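PDB 6KHR: formate-dependent phosphoribosylglycinamide formyltransferase from Mycobacterium tuberculosis H37Rv, which is an enzyme of the ATP-grasp superfamily, with the nucleotide-binding fold that gives the family its name. Local coordinates for residues A[221-234]-A[286-298]. Sequence-based numbering, arbitrary orientation.
Sequences EIEFLVTMIVVCSQ and GRGVFGVELMING
Phe224 and Ile296 open an antiparallel ladder that runs on to Cys232 and Gly288, with backbone bonds pairing every second residue. At the Phe224 end the carbonyl of Ile296 accepts two N-H groups, from Glu223 N (2.7 Å) and Phe224 N (3.1 Å), which makes a classic beta bulge. Beyond it Asn297 ND2 donates to Glu221 OE1 (3.1 Å), a tentative bond because the Glu221 side chain is poorly ordered.

The main polar side-chain link is Thr227 OG1 donating to Glu293 OE1 (2.7 Å) on the syn side. Glu293 folds back at chi2 (-55°), which brings its carboxylate over to the threonine; its OE2 is bound by His249, and Ser313 also bonds Thr227 OG1, so that each of the two side chains has a second partner outside the pair.

Apolar contacts occupy both faces. Met228 CG meets Leu294 CD1 (3.5 Å) on the face shared with Val226, Val230 and Phe290, while Ile229 CG2 touches Val289 CG1 (3.7 Å) on the Thr227 face. Cys232 SG approaches the Phe290 ring obliquely.

Strands 224-235 and 288-297 are neighbouring inner strands of the large antiparallel sheet in the ATP-grasp region: strand 238-252 flanks 224-235, strand 300-307 flanks 288-297, and helix 267-284 packs on Cys232, Phe290 and Leu294.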
ATOM      1  N   GLU A 221      30.510 -21.009  -2.263  1.00 63.60           N
ATOM      2  CA  GLU A 221      30.260 -20.118  -3.383  1.00 69.06           C
ATOM      3  C   GLU A 221      28.763 -19.857  -3.502  1.00 59.59           C
ATOM      4  O   GLU A 221      27.942 -20.764  -3.333  1.00 58.71           O
ATOM      5  CB  GLU A 221      30.809 -20.724  -4.668  1.00 87.61           C
ATOM      6  CG  GLU A 221      30.865 -19.754  -5.819  1.00113.55           C
ATOM      7  CD  GLU A 221      31.241 -20.438  -7.119  1.00131.20           C
ATOM      8  OE1 GLU A 221      30.933 -21.644  -7.258  1.00138.26           O
ATOM      9  OE2 GLU A 221      31.845 -19.772  -7.992  1.00131.60           O
ATOM     10  N   ILE A 222      28.407 -18.604  -3.769  1.00 43.85           N
ATOM     11  CA  ILE A 222      27.015 -18.182  -3.805  1.00 52.27           C
ATOM     12  C   ILE A 222      26.776 -17.340  -5.049  1.00 49.13           C
ATOM     13  O   ILE A 222      27.569 -16.451  -5.371  1.00 49.57           O
ATOM     14  CB  ILE A 222      26.619 -17.403  -2.537  1.00 62.83           C
ATOM     15  CG1 ILE A 222      26.823 -18.281  -1.311  1.00 72.20           C
ATOM     16  CG2 ILE A 222      25.156 -16.970  -2.594  1.00 65.02           C
ATOM     17  CD1 ILE A 222      26.767 -17.525  -0.031  1.00 69.75           C
ATOM     18  N   GLU A 223      25.702 -17.652  -5.762  1.00 49.27           N
ATOM     19  CA  GLU A 223      25.209 -16.843  -6.876  1.00 45.97           C
ATOM     20  C   GLU A 223      24.277 -15.767  -6.320  1.00 43.58           C
ATOM     21  O   GLU A 223      24.594 -14.575  -6.353  1.00 44.63           O
ATOM     22  CB  GLU A 223      24.479 -17.750  -7.864  1.00 60.10           C
ATOM     23  CG  GLU A 223      24.759 -17.612  -9.329  1.00 67.29           C
ATOM     24  CD  GLU A 223      24.033 -18.703 -10.111  1.00 84.04           C
ATOM     25  OE1 GLU A 223      23.157 -18.393 -10.944  1.00 91.47           O
ATOM     26  OE2 GLU A 223      24.325 -19.888  -9.872  1.00 91.77           O
ATOM     27  N   PHE A 224      23.128 -16.184  -5.791  1.00 39.94           N
ATOM     28  CA  PHE A 224      22.094 -15.281  -5.294  1.00 48.43           C
ATOM     29  C   PHE A 224      21.810 -15.493  -3.817  1.00 34.06           C
ATOM     30  O   PHE A 224      21.723 -16.628  -3.344  1.00 48.10           O
ATOM     31  CB  PHE A 224      20.745 -15.472  -6.004  1.00 65.84           C
ATOM     32  CG  PHE A 224      20.849 -15.845  -7.435  1.00 68.08           C
ATOM     33  CD1 PHE A 224      21.439 -14.990  -8.346  1.00 67.33           C
ATOM     34  CD2 PHE A 224      20.304 -17.032  -7.885  1.00 71.83           C
ATOM     35  CE1 PHE A 224      21.507 -15.324  -9.679  1.00 69.95           C
ATOM     36  CE2 PHE A 224      20.379 -17.379  -9.221  1.00 77.37           C
ATOM     37  CZ  PHE A 224      20.981 -16.521 -10.117  1.00 76.32           C
ATOM     38  N   LEU A 225      21.629 -14.392  -3.108  1.00 31.96           N
ATOM     39  CA  LEU A 225      20.797 -14.396  -1.923  1.00 26.35           C
ATOM     40  C   LEU A 225      19.338 -14.270  -2.350  1.00 30.82           C
ATOM     41  O   LEU A 225      18.998 -13.520  -3.271  1.00 40.70           O
ATOM     42  CB  LEU A 225      21.187 -13.259  -0.990  1.00 26.53           C
ATOM     43  CG  LEU A 225      22.681 -13.302  -0.674  1.00 29.39           C
ATOM     44  CD1 LEU A 225      23.082 -12.167   0.265  1.00 26.61           C
ATOM     45  CD2 LEU A 225      23.126 -14.660  -0.136  1.00 34.30           C
ATOM     46  N   VAL A 226      18.475 -15.029  -1.690  1.00 35.20           N
ATOM     47  CA  VAL A 226      17.066 -15.099  -2.058  1.00 44.59           C
ATOM     48  C   VAL A 226      16.217 -15.107  -0.796  1.00 42.12           C
ATOM     49  O   VAL A 226      16.520 -15.813   0.173  1.00 34.85           O
ATOM     50  CB  VAL A 226      16.785 -16.331  -2.942  1.00 44.22           C
ATOM     51  CG1 VAL A 226      15.342 -16.763  -2.827  1.00 55.39           C
ATOM     52  CG2 VAL A 226      17.118 -15.999  -4.391  1.00 47.01           C
ATOM     53  N   THR A 227      15.156 -14.310  -0.805  1.00 43.73           N
ATOM     54  CA  THR A 227      14.157 -14.346   0.251  1.00 44.77           C
ATOM     55  C   THR A 227      12.905 -15.077  -0.242  1.00 38.10           C
ATOM     56  O   THR A 227      12.295 -14.677  -1.237  1.00 44.96           O
ATOM     57  CB  THR A 227      13.813 -12.940   0.725  1.00 45.33           C
ATOM     58  OG1 THR A 227      15.008 -12.283   1.173  1.00 50.65           O
ATOM     59  CG2 THR A 227      12.799 -13.007   1.874  1.00 33.69           C
ATOM     60  N   MET A 228      12.550 -16.162   0.454  1.00 29.32           N
ATOM     61  CA  MET A 228      11.299 -16.891   0.238  1.00 39.22           C
ATOM     62  C   MET A 228      10.298 -16.411   1.273  1.00 40.94           C
ATOM     63  O   MET A 228      10.484 -16.647   2.473  1.00 42.29           O
ATOM     64  CB  MET A 228      11.497 -18.396   0.365  1.00 42.88           C
ATOM     65  CG  MET A 228      12.505 -18.986  -0.578  1.00 51.91           C
ATOM     66  SD  MET A 228      11.816 -19.117  -2.234  1.00 56.70           S
ATOM     67  CE  MET A 228      10.298 -19.998  -1.802  1.00 52.14           C
ATOM     68  N   ILE A 229       9.267 -15.706   0.819  1.00 40.73           N
ATOM     69  CA  ILE A 229       8.205 -15.253   1.699  1.00 34.42           C
ATOM     70  C   ILE A 229       7.164 -16.343   1.736  1.00 35.07           C
ATOM     71  O   ILE A 229       6.587 -16.673   0.693  1.00 33.79           O
ATOM     72  CB  ILE A 229       7.566 -13.946   1.220  1.00 44.00           C
ATOM     73  CG1 ILE A 229       8.579 -12.803   1.193  1.00 43.51           C
ATOM     74  CG2 ILE A 229       6.396 -13.603   2.159  1.00 39.73           C
ATOM     75  CD1 ILE A 229       8.989 -12.348   2.537  1.00 50.44           C
ATOM     76  N   VAL A 230       6.918 -16.884   2.933  1.00 33.77           N
ATOM     77  CA  VAL A 230       5.920 -17.918   3.144  1.00 27.33           C
ATOM     78  C   VAL A 230       4.800 -17.333   3.992  1.00 38.11           C
ATOM     79  O   VAL A 230       5.047 -16.640   4.989  1.00 44.05           O
ATOM     80  CB  VAL A 230       6.529 -19.159   3.814  1.00 30.07           C
ATOM     81  CG1 VAL A 230       5.478 -20.198   3.950  1.00 35.40           C
ATOM     82  CG2 VAL A 230       7.702 -19.678   3.010  1.00 25.21           C
ATOM     83  N   VAL A 231       3.567 -17.602   3.577  1.00 39.93           N
ATOM     84  CA  VAL A 231       2.370 -17.064   4.200  1.00 36.97           C
ATOM     85  C   VAL A 231       1.554 -18.233   4.700  1.00 40.07           C
ATOM     86  O   VAL A 231       1.234 -19.142   3.926  1.00 43.57           O
ATOM     87  CB  VAL A 231       1.529 -16.240   3.206  1.00 46.17           C
ATOM     88  CG1 VAL A 231       0.255 -15.704   3.895  1.00 37.94           C
ATOM     89  CG2 VAL A 231       2.363 -15.137   2.549  1.00 38.08           C
ATOM     90  N   CYS A 232       1.192 -18.195   5.978  1.00 51.74           N
ATOM     91  CA  CYS A 232       0.335 -19.202   6.589  1.00 54.37           C
ATOM     92  C   CYS A 232      -0.894 -18.497   7.135  1.00 49.29           C
ATOM     93  O   CYS A 232      -0.792 -17.664   8.044  1.00 41.69           O
ATOM     94  CB  CYS A 232       1.082 -19.944   7.686  1.00 61.81           C
ATOM     95  SG  CYS A 232       2.579 -20.656   7.051  1.00 63.77           S
ATOM     96  N   SER A 233      -2.054 -18.817   6.577  1.00 45.59           N
ATOM     97  CA  SER A 233      -3.289 -18.268   7.099  1.00 54.17           C
ATOM     98  C   SER A 233      -4.353 -19.347   7.063  1.00 59.40           C
ATOM     99  O   SER A 233      -4.080 -20.525   6.819  1.00 59.69           O
ATOM    100  CB  SER A 233      -3.727 -17.025   6.317  1.00 58.31           C
ATOM    101  OG  SER A 233      -4.845 -16.428   6.953  1.00 65.85           O
ATOM    102  N   GLN A 234      -5.577 -18.936   7.342  1.00 69.29           N
ATOM    103  CA  GLN A 234      -6.744 -19.762   7.113  1.00 65.60           C
ATOM    104  C   GLN A 234      -7.466 -19.205   5.892  1.00 72.11           C
ATOM    105  O   GLN A 234      -7.493 -17.989   5.677  1.00 75.98           O
ATOM    106  CB  GLN A 234      -7.654 -19.785   8.352  1.00 60.01           C
ATOM    107  CG  GLN A 234      -7.691 -21.150   9.104  1.00 71.68           C
ATOM    108  CD  GLN A 234      -6.458 -21.426   9.978  1.00 92.45           C
ATOM    109  OE1 GLN A 234      -5.634 -22.291   9.666  1.00107.07           O
ATOM    110  NE2 GLN A 234      -6.348 -20.705  11.089  1.00 91.61           N
ATOM    111  N   GLY A 286       1.870 -22.105  13.563  1.00 47.82           N
ATOM    112  CA  GLY A 286       1.102 -20.893  13.761  1.00 40.12           C
ATOM    113  C   GLY A 286       0.902 -20.126  12.475  1.00 51.12           C
ATOM    114  O   GLY A 286       1.530 -20.372  11.446  1.00 57.59           O
ATOM    115  N   ARG A 287      -0.000 -19.161  12.546  1.00 53.04           N
ATOM    116  CA  ARG A 287      -0.238 -18.267  11.427  1.00 46.00           C
ATOM    117  C   ARG A 287       0.852 -17.199  11.347  1.00 40.06           C
ATOM    118  O   ARG A 287       1.470 -16.838  12.346  1.00 44.63           O
ATOM    119  CB  ARG A 287      -1.615 -17.622  11.565  1.00 37.50           C
ATOM    120  CG  ARG A 287      -2.633 -18.149  10.572  1.00 34.03           C
ATOM    121  CD  ARG A 287      -4.048 -17.911  11.031  1.00 46.24           C
ATOM    122  NE  ARG A 287      -4.172 -16.695  11.821  1.00 57.02           N
ATOM    123  CZ  ARG A 287      -5.015 -16.551  12.836  1.00 65.16           C
ATOM    124  NH1 ARG A 287      -5.793 -17.557  13.195  1.00 64.19           N
ATOM    125  NH2 ARG A 287      -5.073 -15.405  13.497  1.00 61.67           N
ATOM    126  N   GLY A 288       1.094 -16.698  10.149  1.00 44.27           N
ATOM    127  CA  GLY A 288       2.035 -15.608  10.013  1.00 43.94           C
ATOM    128  C   GLY A 288       2.612 -15.510   8.620  1.00 34.20           C
ATOM    129  O   GLY A 288       2.263 -16.264   7.712  1.00 41.66           O
ATOM    130  N   VAL A 289       3.500 -14.536   8.471  1.00 44.14           N
ATOM    131  CA  VAL A 289       4.256 -14.331   7.251  1.00 42.46           C
ATOM    132  C   VAL A 289       5.716 -14.515   7.610  1.00 34.87           C
ATOM    133  O   VAL A 289       6.232 -13.834   8.506  1.00 46.62           O
ATOM    134  CB  VAL A 289       4.018 -12.944   6.634  1.00 38.67           C
ATOM    135  CG1 VAL A 289       4.919 -12.763   5.494  1.00 42.54           C
ATOM    136  CG2 VAL A 289       2.609 -12.839   6.148  1.00 33.41           C
ATOM    137  N   PHE A 290       6.370 -15.445   6.945  1.00 46.15           N
ATOM    138  CA  PHE A 290       7.738 -15.795   7.282  1.00 49.53           C
ATOM    139  C   PHE A 290       8.630 -15.469   6.098  1.00 45.96           C
ATOM    140  O   PHE A 290       8.263 -15.719   4.946  1.00 49.44           O
ATOM    141  CB  PHE A 290       7.851 -17.281   7.657  1.00 46.16           C
ATOM    142  CG  PHE A 290       7.034 -17.674   8.860  1.00 39.02           C
ATOM    143  CD1 PHE A 290       5.649 -17.800   8.776  1.00 44.18           C
ATOM    144  CD2 PHE A 290       7.653 -17.934  10.078  1.00 49.78           C
ATOM    145  CE1 PHE A 290       4.903 -18.162   9.876  1.00 45.32           C
ATOM    146  CE2 PHE A 290       6.902 -18.298  11.194  1.00 48.96           C
ATOM    147  CZ  PHE A 290       5.525 -18.412  11.086  1.00 49.49           C
ATOM    148  N   GLY A 291       9.792 -14.876   6.391  1.00 38.90           N
ATOM    149  CA  GLY A 291      10.816 -14.669   5.400  1.00 37.03           C
ATOM    150  C   GLY A 291      11.919 -15.688   5.614  1.00 50.38           C
ATOM    151  O   GLY A 291      12.522 -15.756   6.692  1.00 49.67           O
ATOM    152  N   VAL A 292      12.150 -16.505   4.603  1.00 46.44           N
ATOM    153  CA  VAL A 292      13.119 -17.587   4.726  1.00 51.17           C
ATOM    154  C   VAL A 292      14.301 -17.227   3.855  1.00 42.75           C
ATOM    155  O   VAL A 292      14.151 -17.043   2.639  1.00 32.78           O
ATOM    156  CB  VAL A 292      12.533 -18.945   4.326  1.00 43.25           C
ATOM    157  CG1 VAL A 292      13.636 -19.961   4.194  1.00 41.35           C
ATOM    158  CG2 VAL A 292      11.547 -19.391   5.342  1.00 43.87           C
ATOM    159  N   GLU A 293      15.471 -17.136   4.472  1.00 35.15           N
ATOM    160  CA  GLU A 293      16.664 -16.700   3.775  1.00 37.80           C
ATOM    161  C   GLU A 293      17.431 -17.894   3.232  1.00 40.26           C
ATOM    162  O   GLU A 293      17.702 -18.855   3.966  1.00 36.70           O
ATOM    163  CB  GLU A 293      17.535 -15.852   4.699  1.00 47.72           C
ATOM    164  CG  GLU A 293      16.938 -14.476   4.963  1.00 61.44           C
ATOM    165  CD  GLU A 293      16.644 -13.689   3.674  1.00 77.07           C
ATOM    166  OE1 GLU A 293      15.776 -12.789   3.704  1.00 83.56           O
ATOM    167  OE2 GLU A 293      17.281 -13.957   2.632  1.00 84.89           O
ATOM    168  N   LEU A 294      17.768 -17.832   1.942  1.00 44.20           N
ATOM    169  CA  LEU A 294      18.493 -18.899   1.265  1.00 43.79           C
ATOM    170  C   LEU A 294      19.665 -18.343   0.454  1.00 48.57           C
ATOM    171  O   LEU A 294      19.696 -17.176   0.060  1.00 53.48           O
ATOM    172  CB  LEU A 294      17.574 -19.714   0.341  1.00 38.24           C
ATOM    173  CG  LEU A 294      16.231 -20.164   0.888  1.00 35.45           C
ATOM    174  CD1 LEU A 294      15.433 -20.792  -0.228  1.00 23.67           C
ATOM    175  CD2 LEU A 294      16.465 -21.149   1.989  1.00 34.12           C
ATOM    176  N   MET A 295      20.636 -19.221   0.231  1.00 46.52           N
ATOM    177  CA  MET A 295      21.804 -18.995  -0.607  1.00 47.90           C
ATOM    178  C   MET A 295      21.768 -20.001  -1.743  1.00 36.43           C
ATOM    179  O   MET A 295      21.514 -21.182  -1.522  1.00 33.86           O
ATOM    180  CB  MET A 295      23.102 -19.155   0.199  1.00 53.60           C
ATOM    181  CG  MET A 295      23.210 -18.194   1.367  1.00 61.64           C
ATOM    182  SD  MET A 295      24.650 -18.493   2.418  1.00 72.05           S
ATOM    183  CE  MET A 295      23.995 -19.649   3.618  1.00 75.56           C
ATOM    184  N   ILE A 296      22.021 -19.542  -2.959  1.00 32.69           N
ATOM    185  CA  ILE A 296      21.802 -20.348  -4.153  1.00 39.11           C
ATOM    186  C   ILE A 296      23.040 -20.291  -5.024  1.00 47.00           C
ATOM    187  O   ILE A 296      23.618 -19.219  -5.237  1.00 34.03           O
ATOM    188  CB  ILE A 296      20.558 -19.884  -4.943  1.00 40.85           C
ATOM    189  CG1 ILE A 296      19.359 -19.812  -3.990  1.00 45.90           C
ATOM    190  CG2 ILE A 296      20.270 -20.821  -6.147  1.00 28.25           C
ATOM    191  CD1 ILE A 296      18.048 -20.070  -4.627  1.00 49.85           C
ATOM    192  N   ASN A 297      23.439 -21.441  -5.517  1.00 48.61           N
ATOM    193  CA  ASN A 297      24.537 -21.579  -6.445  1.00 40.55           C
ATOM    194  C   ASN A 297      24.080 -22.636  -7.445  1.00 39.88           C
ATOM    195  O   ASN A 297      24.280 -23.824  -7.245  1.00 46.43           O
ATOM    196  CB  ASN A 297      25.825 -21.971  -5.738  1.00 43.55           C
ATOM    197  CG  ASN A 297      27.038 -21.870  -6.649  1.00 54.52           C
ATOM    198  OD1 ASN A 297      26.961 -21.336  -7.763  1.00 51.28           O
ATOM    199  ND2 ASN A 297      28.169 -22.382  -6.180  1.00 63.39           N
ATOM    200  N   GLY A 298      23.411 -22.197  -8.503  1.00 39.57           N
ATOM    201  CA  GLY A 298      22.901 -23.104  -9.512  1.00 30.87           C
ATOM    202  C   GLY A 298      21.870 -24.063  -8.975  1.00 46.63           C
ATOM    203  O   GLY A 298      20.716 -23.713  -8.759  1.00 57.18           O
TER